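Local coordinates for autophagy-related protein 9 (Schizosaccharomyces pombe, PDB 7D0I) that scrambles phospholipids between the two leaflets of autophagic membranes as a homotrimer with a central pore, supplying membrane for the growing autophagosome, at residues G419-L433 with E610-F622. The protein carries 1 engineered substitution. Sequence-based numbering, arbitrary orientation.
Sequences GFLNCLFAPIVAIYL and EILGILLTPVLLF. With LMN (Lauryl Maltose Neopentyl Glycol), chain H.
An intramembrane helix of the Atg9 fold, with the residues just before it, packs antiparallel against a second, probably intramembrane, helix: residues 419-433, broken near Pro-427, run against helix 610-622 with axes about 9 Å apart. Small residues permit this spacing. Having no side chain, Gly-419 brings its backbone CA over one face of the Phe-622 ring, 4.0 Å from the centroid. Cys-423 meets the same ring at its edge, SG 3.5 Å from CE2, and also rests on Pro-618 CB, while Phe-420 meets Phe-622 obliquely, planes at 65°. Proline suits position 618, offering CG to Asn-422 CB without a bulky chain; Asn-422 spends its amide ND2 on Ala-418 O and Asn-378. Farther along, the methyl of Ala-426 sits close to Ile-614 O, and that of Ala-430 meets Leu-615 CD2 at 3.8 Å. The long branch of Ile-614, CG1 beside the backbone N (chi1 -61°), carries CD1 to Val-429 CG1 (3.7 Å) and Leu-433 CD2 (3.6 Å). At this end lies one lauryl maltose neopentyl glycol; a second touches Asn-422, Phe-425 and Val-429. Glu-610 OE1, hydrogen-bonded to His-373, comes within 3.1 Å of OAU of the first, whose alkyl chain crosses one face of Tyr-432. Losing the Tyr-432 ring to an alanine is likely to leave that chain without the flat aromatic surface it lies on. Helix 373-382 packs on Ile-614, Thr-617 and Leu-621, whereas Tyr-432 leans on helices 198-223 and 253-289, the latter also touching Ile-428.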
loop_
_atom_site.group_PDB
_atom_site.type_symbol
_atom_site.label_atom_id
_atom_site.label_comp_id
_atom_site.label_asym_id
_atom_site.label_seq_id
_atom_site.Cartn_x
_atom_site.Cartn_y
_atom_site.Cartn_z
ATOM N N GLY A 419 50.451 30.213 3.367
ATOM C CA GLY A 419 50.159 31.568 2.940
ATOM C C GLY A 419 51.321 32.198 2.199
ATOM O O GLY A 419 51.125 32.914 1.216
ATOM N N PHE A 420 52.546 31.939 2.655
ATOM C CA PHE A 420 53.707 32.470 1.951
ATOM C C PHE A 420 53.837 31.868 0.558
ATOM O O PHE A 420 54.117 32.585 -0.405
ATOM C CB PHE A 420 54.982 32.228 2.755
ATOM C CG PHE A 420 55.234 33.262 3.809
ATOM C CD1 PHE A 420 54.646 34.513 3.726
ATOM C CD2 PHE A 420 56.060 32.991 4.883
ATOM C CE1 PHE A 420 54.876 35.466 4.691
ATOM C CE2 PHE A 420 56.292 33.942 5.852
ATOM C CZ PHE A 420 55.698 35.181 5.754
ATOM N N LEU A 421 53.639 30.556 0.433
ATOM C CA LEU A 421 53.720 29.940 -0.890
ATOM C C LEU A 421 52.586 30.399 -1.799
ATOM O O LEU A 421 52.770 30.510 -3.018
ATOM C CB LEU A 421 53.713 28.419 -0.773
ATOM C CG LEU A 421 54.948 27.804 -0.126
ATOM C CD1 LEU A 421 54.905 26.298 -0.252
ATOM C CD2 LEU A 421 56.203 28.360 -0.755
ATOM N N ASN A 422 51.413 30.676 -1.235
ATOM C CA ASN A 422 50.313 31.146 -2.063
ATOM C C ASN A 422 50.513 32.590 -2.487
ATOM O O ASN A 422 50.159 32.952 -3.608
ATOM C CB ASN A 422 48.988 30.973 -1.329
ATOM C CG ASN A 422 48.401 29.601 -1.523
ATOM O OD1 ASN A 422 47.586 29.387 -2.415
ATOM N ND2 ASN A 422 48.816 28.661 -0.694
ATOM N N CYS A 423 51.102 33.427 -1.633
ATOM C CA CYS A 423 51.409 34.786 -2.063
ATOM C C CYS A 423 52.410 34.826 -3.208
ATOM O O CYS A 423 52.624 35.897 -3.783
ATOM C CB CYS A 423 51.939 35.611 -0.892
ATOM S SG CYS A 423 50.661 36.213 0.224
ATOM N N LEU A 424 53.022 33.694 -3.551
ATOM C CA LEU A 424 53.918 33.605 -4.695
ATOM C C LEU A 424 53.319 32.866 -5.878
ATOM O O LEU A 424 53.630 33.207 -7.018
ATOM C CB LEU A 424 55.224 32.909 -4.298
ATOM C CG LEU A 424 56.056 33.564 -3.199
ATOM C CD1 LEU A 424 57.324 32.766 -2.953
ATOM C CD2 LEU A 424 56.384 35.001 -3.561
ATOM N N PHE A 425 52.480 31.862 -5.642
ATOM C CA PHE A 425 51.909 31.088 -6.734
ATOM C C PHE A 425 50.465 31.448 -7.057
ATOM O O PHE A 425 49.879 30.825 -7.945
ATOM C CB PHE A 425 51.988 29.591 -6.429
ATOM C CG PHE A 425 53.352 28.998 -6.629
ATOM C CD1 PHE A 425 54.447 29.804 -6.874
ATOM C CD2 PHE A 425 53.532 27.627 -6.584
ATOM C CE1 PHE A 425 55.697 29.254 -7.063
ATOM C CE2 PHE A 425 54.779 27.074 -6.771
ATOM C CZ PHE A 425 55.863 27.886 -7.012
ATOM N N ALA A 426 49.869 32.405 -6.361
ATOM C CA ALA A 426 48.493 32.798 -6.617
ATOM C C ALA A 426 48.380 33.780 -7.777
ATOM O O ALA A 426 47.441 33.664 -8.573
ATOM C CB ALA A 426 47.862 33.390 -5.355
ATOM N N PRO A 427 49.263 34.778 -7.900
ATOM C CA PRO A 427 49.198 35.620 -9.104
ATOM C C PRO A 427 49.338 34.826 -10.390
ATOM O O PRO A 427 48.526 34.988 -11.309
ATOM C CB PRO A 427 50.359 36.598 -8.898
ATOM C CG PRO A 427 50.483 36.707 -7.441
ATOM C CD PRO A 427 50.212 35.334 -6.917
ATOM N N ILE A 428 50.350 33.958 -10.478
ATOM C CA ILE A 428 50.606 33.220 -11.711
ATOM C C ILE A 428 49.672 32.041 -11.898
ATOM O O ILE A 428 49.831 31.287 -12.866
ATOM C CB ILE A 428 52.068 32.738 -11.763
ATOM C CG1 ILE A 428 52.304 31.652 -10.720
ATOM C CG2 ILE A 428 53.009 33.904 -11.537
ATOM C CD1 ILE A 428 53.753 31.302 -10.545
ATOM N N VAL A 429 48.718 31.840 -10.998
ATOM C CA VAL A 429 47.634 30.898 -11.220
ATOM C C VAL A 429 46.348 31.619 -11.594
ATOM O O VAL A 429 45.626 31.178 -12.486
ATOM C CB VAL A 429 47.433 29.995 -9.987
ATOM C CG1 VAL A 429 46.042 29.403 -9.982
ATOM C CG2 VAL A 429 48.457 28.884 -9.993
ATOM N N ALA A 430 46.062 32.746 -10.945
ATOM C CA ALA A 430 44.906 33.542 -11.332
ATOM C C ALA A 430 45.072 34.094 -12.740
ATOM O O ALA A 430 44.097 34.190 -13.495
ATOM C CB ALA A 430 44.686 34.675 -10.333
ATOM N N ILE A 431 46.301 34.445 -13.121
ATOM C CA ILE A 431 46.548 34.927 -14.477
ATOM C C ILE A 431 46.244 33.835 -15.492
ATOM O O ILE A 431 45.508 34.049 -16.464
ATOM C CB ILE A 431 47.993 35.438 -14.608
ATOM C CG1 ILE A 431 48.134 36.802 -13.931
ATOM C CG2 ILE A 431 48.400 35.515 -16.063
ATOM C CD1 ILE A 431 49.541 37.339 -13.937
ATOM N N TYR A 432 46.814 32.646 -15.287
ATOM C CA TYR A 432 46.525 31.546 -16.194
ATOM C C TYR A 432 45.039 31.239 -16.227
ATOM O O TYR A 432 44.489 30.916 -17.281
ATOM C CB TYR A 432 47.294 30.290 -15.801
ATOM C CG TYR A 432 46.739 29.065 -16.482
ATOM C CD1 TYR A 432 47.066 28.775 -17.792
ATOM C CD2 TYR A 432 45.862 28.217 -15.823
ATOM C CE1 TYR A 432 46.551 27.668 -18.423
ATOM C CE2 TYR A 432 45.341 27.112 -16.450
ATOM C CZ TYR A 432 45.690 26.841 -17.748
ATOM O OH TYR A 432 45.173 25.733 -18.373
ATOM N N LEU A 433 44.371 31.317 -15.079
ATOM C CA LEU A 433 42.966 30.948 -15.041
ATOM C C LEU A 433 42.117 31.949 -15.803
ATOM O O LEU A 433 41.203 31.559 -16.537
ATOM C CB LEU A 433 42.489 30.827 -13.599
ATOM C CG LEU A 433 41.314 29.871 -13.448
ATOM C CD1 LEU A 433 41.723 28.485 -13.887
ATOM C CD2 LEU A 433 40.835 29.855 -12.022
ATOM N N GLU A 610 35.916 32.345 -8.616
ATOM C CA GLU A 610 36.981 31.354 -8.618
ATOM C C GLU A 610 38.314 31.964 -9.004
ATOM O O GLU A 610 39.354 31.346 -8.772
ATOM C CB GLU A 610 36.647 30.213 -9.576
ATOM C CG GLU A 610 37.295 28.884 -9.234
ATOM C CD GLU A 610 36.480 28.070 -8.239
ATOM O OE1 GLU A 610 36.723 26.853 -8.115
ATOM O OE2 GLU A 610 35.589 28.649 -7.584
ATOM N N ILE A 611 38.301 33.143 -9.617
ATOM C CA ILE A 611 39.545 33.862 -9.884
ATOM C C ILE A 611 39.910 34.789 -8.736
ATOM O O ILE A 611 41.084 34.911 -8.379
ATOM C CB ILE A 611 39.434 34.628 -11.215
ATOM C CG1 ILE A 611 39.296 33.649 -12.373
ATOM C CG2 ILE A 611 40.641 35.507 -11.420
ATOM C CD1 ILE A 611 39.042 34.317 -13.695
ATOM N N LEU A 612 38.928 35.453 -8.129
ATOM C CA LEU A 612 39.229 36.343 -7.015
ATOM C C LEU A 612 39.584 35.569 -5.752
ATOM O O LEU A 612 40.335 36.069 -4.905
ATOM C CB LEU A 612 38.047 37.273 -6.759
ATOM C CG LEU A 612 38.295 38.432 -5.797
ATOM C CD1 LEU A 612 39.397 39.318 -6.329
ATOM C CD2 LEU A 612 37.025 39.230 -5.594
ATOM N N GLY A 613 39.077 34.344 -5.608
ATOM C CA GLY A 613 39.400 33.557 -4.436
ATOM C C GLY A 613 40.816 33.032 -4.453
ATOM O O GLY A 613 41.444 32.910 -3.402
ATOM N N ILE A 614 41.341 32.715 -5.634
ATOM C CA ILE A 614 42.741 32.324 -5.713
ATOM C C ILE A 614 43.631 33.454 -5.225
ATOM O O ILE A 614 44.714 33.217 -4.685
ATOM C CB ILE A 614 43.086 31.893 -7.147
ATOM C CG1 ILE A 614 42.234 30.694 -7.541
ATOM C CG2 ILE A 614 44.551 31.545 -7.267
ATOM C CD1 ILE A 614 42.563 30.148 -8.889
ATOM N N LEU A 615 43.179 34.697 -5.378
ATOM C CA LEU A 615 43.938 35.829 -4.868
ATOM C C LEU A 615 43.715 36.028 -3.379
ATOM O O LEU A 615 44.653 36.357 -2.647
ATOM C CB LEU A 615 43.562 37.098 -5.628
ATOM C CG LEU A 615 43.896 37.125 -7.116
ATOM C CD1 LEU A 615 43.425 38.423 -7.730
ATOM C CD2 LEU A 615 45.384 36.946 -7.316
ATOM N N LEU A 616 42.489 35.840 -2.909
ATOM C CA LEU A 616 42.162 36.148 -1.524
ATOM C C LEU A 616 42.383 34.989 -0.559
ATOM O O LEU A 616 42.141 35.157 0.639
ATOM C CB LEU A 616 40.715 36.626 -1.424
ATOM C CG LEU A 616 40.475 37.985 -2.069
ATOM C CD1 LEU A 616 39.069 38.464 -1.802
ATOM C CD2 LEU A 616 41.490 38.988 -1.555
ATOM N N THR A 617 42.823 33.826 -1.030
ATOM C CA THR A 617 43.071 32.736 -0.091
ATOM C C THR A 617 44.261 32.990 0.830
ATOM O O THR A 617 44.235 32.522 1.975
ATOM C CB THR A 617 43.275 31.405 -0.811
ATOM O OG1 THR A 617 44.082 31.592 -1.979
ATOM C CG2 THR A 617 41.950 30.822 -1.207
ATOM N N PRO A 618 45.325 33.676 0.401
ATOM C CA PRO A 618 46.353 34.055 1.377
ATOM C C PRO A 618 45.826 34.917 2.505
ATOM O O PRO A 618 46.341 34.833 3.625
ATOM C CB PRO A 618 47.380 34.799 0.521
ATOM C CG PRO A 618 47.286 34.130 -0.774
ATOM C CD PRO A 618 45.825 33.867 -0.972
ATOM N N VAL A 619 44.800 35.730 2.254
ATOM C CA VAL A 619 44.173 36.480 3.341
ATOM C C VAL A 619 43.636 35.525 4.396
ATOM O O VAL A 619 43.840 35.721 5.601
ATOM C CB VAL A 619 43.067 37.395 2.791
ATOM C CG1 VAL A 619 42.178 37.869 3.914
ATOM C CG2 VAL A 619 43.681 38.572 2.072
ATOM N N LEU A 620 42.957 34.465 3.958
ATOM C CA LEU A 620 42.481 33.452 4.892
ATOM C C LEU A 620 43.641 32.775 5.603
ATOM O O LEU A 620 43.677 32.708 6.835
ATOM C CB LEU A 620 41.633 32.418 4.156
ATOM C CG LEU A 620 40.300 32.866 3.572
ATOM C CD1 LEU A 620 39.641 31.711 2.871
ATOM C CD2 LEU A 620 39.404 33.391 4.658
ATOM N N LEU A 621 44.609 32.276 4.839
ATOM C CA LEU A 621 45.717 31.534 5.427
ATOM C C LEU A 621 46.582 32.380 6.342
ATOM O O LEU A 621 47.385 31.820 7.090
ATOM C CB LEU A 621 46.581 30.929 4.324
ATOM C CG LEU A 621 45.913 29.839 3.496
ATOM C CD1 LEU A 621 46.642 29.658 2.193
ATOM C CD2 LEU A 621 45.899 28.545 4.265
ATOM N N PHE A 622 46.456 33.703 6.296
ATOM C CA PHE A 622 47.226 34.561 7.184
ATOM C C PHE A 622 46.428 35.096 8.359
ATOM O O PHE A 622 47.004 35.307 9.430
ATOM C CB PHE A 622 47.802 35.748 6.413
ATOM C CG PHE A 622 49.027 35.422 5.621
ATOM C CD1 PHE A 622 49.988 34.576 6.127
ATOM C CD2 PHE A 622 49.217 35.969 4.368
ATOM C CE1 PHE A 622 51.116 34.278 5.396
ATOM C CE2 PHE A 622 50.342 35.673 3.636
ATOM C CZ PHE A 622 51.292 34.828 4.152
HETATM C C1 LMN H . 41.561 21.615 -10.756
HETATM O O1 LMN H . 42.391 20.621 -10.941
HETATM C C2 LMN H . 40.130 21.217 -11.193
HETATM O O2 LMN H . 39.623 20.279 -10.245
HETATM C C3 LMN H . 39.163 22.363 -11.284
HETATM O O3 LMN H . 38.023 21.881 -12.077
HETATM C C4 LMN H . 39.682 23.594 -11.909
HETATM O O4 LMN H . 38.789 24.741 -11.552
HETATM C C5 LMN H . 41.052 23.940 -11.449
HETATM O O5 LMN H . 41.985 22.813 -11.632
HETATM C C6 LMN H . 41.593 25.137 -12.231
HETATM O O6 LMN H . 42.933 25.362 -11.851
HETATM C CAA LMN H . 51.274 26.971 -15.638
HETATM C CAB LMN H . 54.854 17.412 -8.175
HETATM O OAI LMN H . 36.736 25.863 -16.477
HETATM O OAJ LMN H . 38.716 11.333 -11.653
HETATM O OAL LMN H . 40.289 19.703 -14.344
HETATM O OAN LMN H . 40.518 14.110 -12.022
HETATM O OAP LMN H . 42.785 15.377 -12.838
HETATM O OAQ LMN H . 34.608 26.494 -14.621
HETATM O OAR LMN H . 36.367 11.621 -15.059
HETATM O OAS LMN H . 34.153 24.585 -12.628
HETATM O OAT LMN H . 35.570 14.114 -16.035
HETATM O OAU LMN H . 36.424 24.991 -10.561
HETATM O OAV LMN H . 37.931 16.049 -15.492
HETATM C CAW LMN H . 49.832 26.425 -15.544
HETATM C CAX LMN H . 53.335 17.656 -8.303
HETATM C CAY LMN H . 49.171 26.954 -14.244
HETATM C CAZ LMN H . 52.996 17.997 -9.775
HETATM C CBA LMN H . 47.903 26.129 -13.887
HETATM C CBB LMN H . 51.471 18.266 -9.907
HETATM C CBC LMN H . 47.863 24.791 -14.685
HETATM C CBD LMN H . 50.686 16.953 -9.622
HETATM C CBE LMN H . 46.386 24.323 -14.840
HETATM C CBF LMN H . 49.407 16.928 -10.511
HETATM C CBG LMN H . 45.663 24.426 -13.463
HETATM C CBH LMN H . 48.169 17.380 -9.678
HETATM C CBI LMN H . 45.965 23.131 -12.642
HETATM C CBJ LMN H . 47.601 18.697 -10.299
HETATM C CBK LMN H . 45.353 21.892 -13.385
HETATM C CBL LMN H . 46.056 18.775 -10.024
HETATM C CBM LMN H . 37.692 26.095 -15.469
HETATM C CBN LMN H . 37.635 12.077 -12.173
HETATM C CBP LMN H . 39.870 18.357 -14.296
HETATM C CBQ LMN H . 45.799 20.576 -12.653
HETATM C CBR LMN H . 44.956 19.865 -10.324
HETATM C CBS LMN H . 43.277 20.807 -12.058
HETATM C CBT LMN H . 44.293 18.458 -12.431
HETATM O OBV LMN H . 43.646 17.644 -11.439
HETATM O OBX LMN H . 41.800 17.990 -12.880
HETATM O OBY LMN H . 37.925 26.317 -13.066
HETATM O OBZ LMN H . 38.769 13.842 -13.392
HETATM O OCB LMN H . 38.517 16.183 -12.839
HETATM C CCC LMN H . 36.999 26.522 -14.205
HETATM C CCD LMN H . 37.985 12.595 -13.540
HETATM C CCF LMN H . 40.345 17.739 -13.017
HETATM C CCH LMN H . 40.627 15.568 -11.846
HETATM C CCJ LMN H . 42.285 17.387 -11.642
HETATM C CCL LMN H . 42.075 15.887 -11.699
HETATM C CCM LMN H . 44.590 19.924 -11.864
HETATM C CCN LMN H . 35.693 25.727 -14.062
HETATM C CCO LMN H . 36.694 12.821 -14.334
HETATM C CCQ LMN H . 39.982 16.247 -12.983
HETATM C CCR LMN H . 37.834 24.939 -12.534
HETATM C CCS LMN H . 37.878 15.021 -13.285
HETATM C CCT LMN H . 35.366 25.405 -12.649
HETATM C CCU LMN H . 36.820 13.961 -15.285
HETATM C CCV LMN H . 36.441 24.649 -11.958
HETATM C CCW LMN H . 37.129 15.247 -14.605
#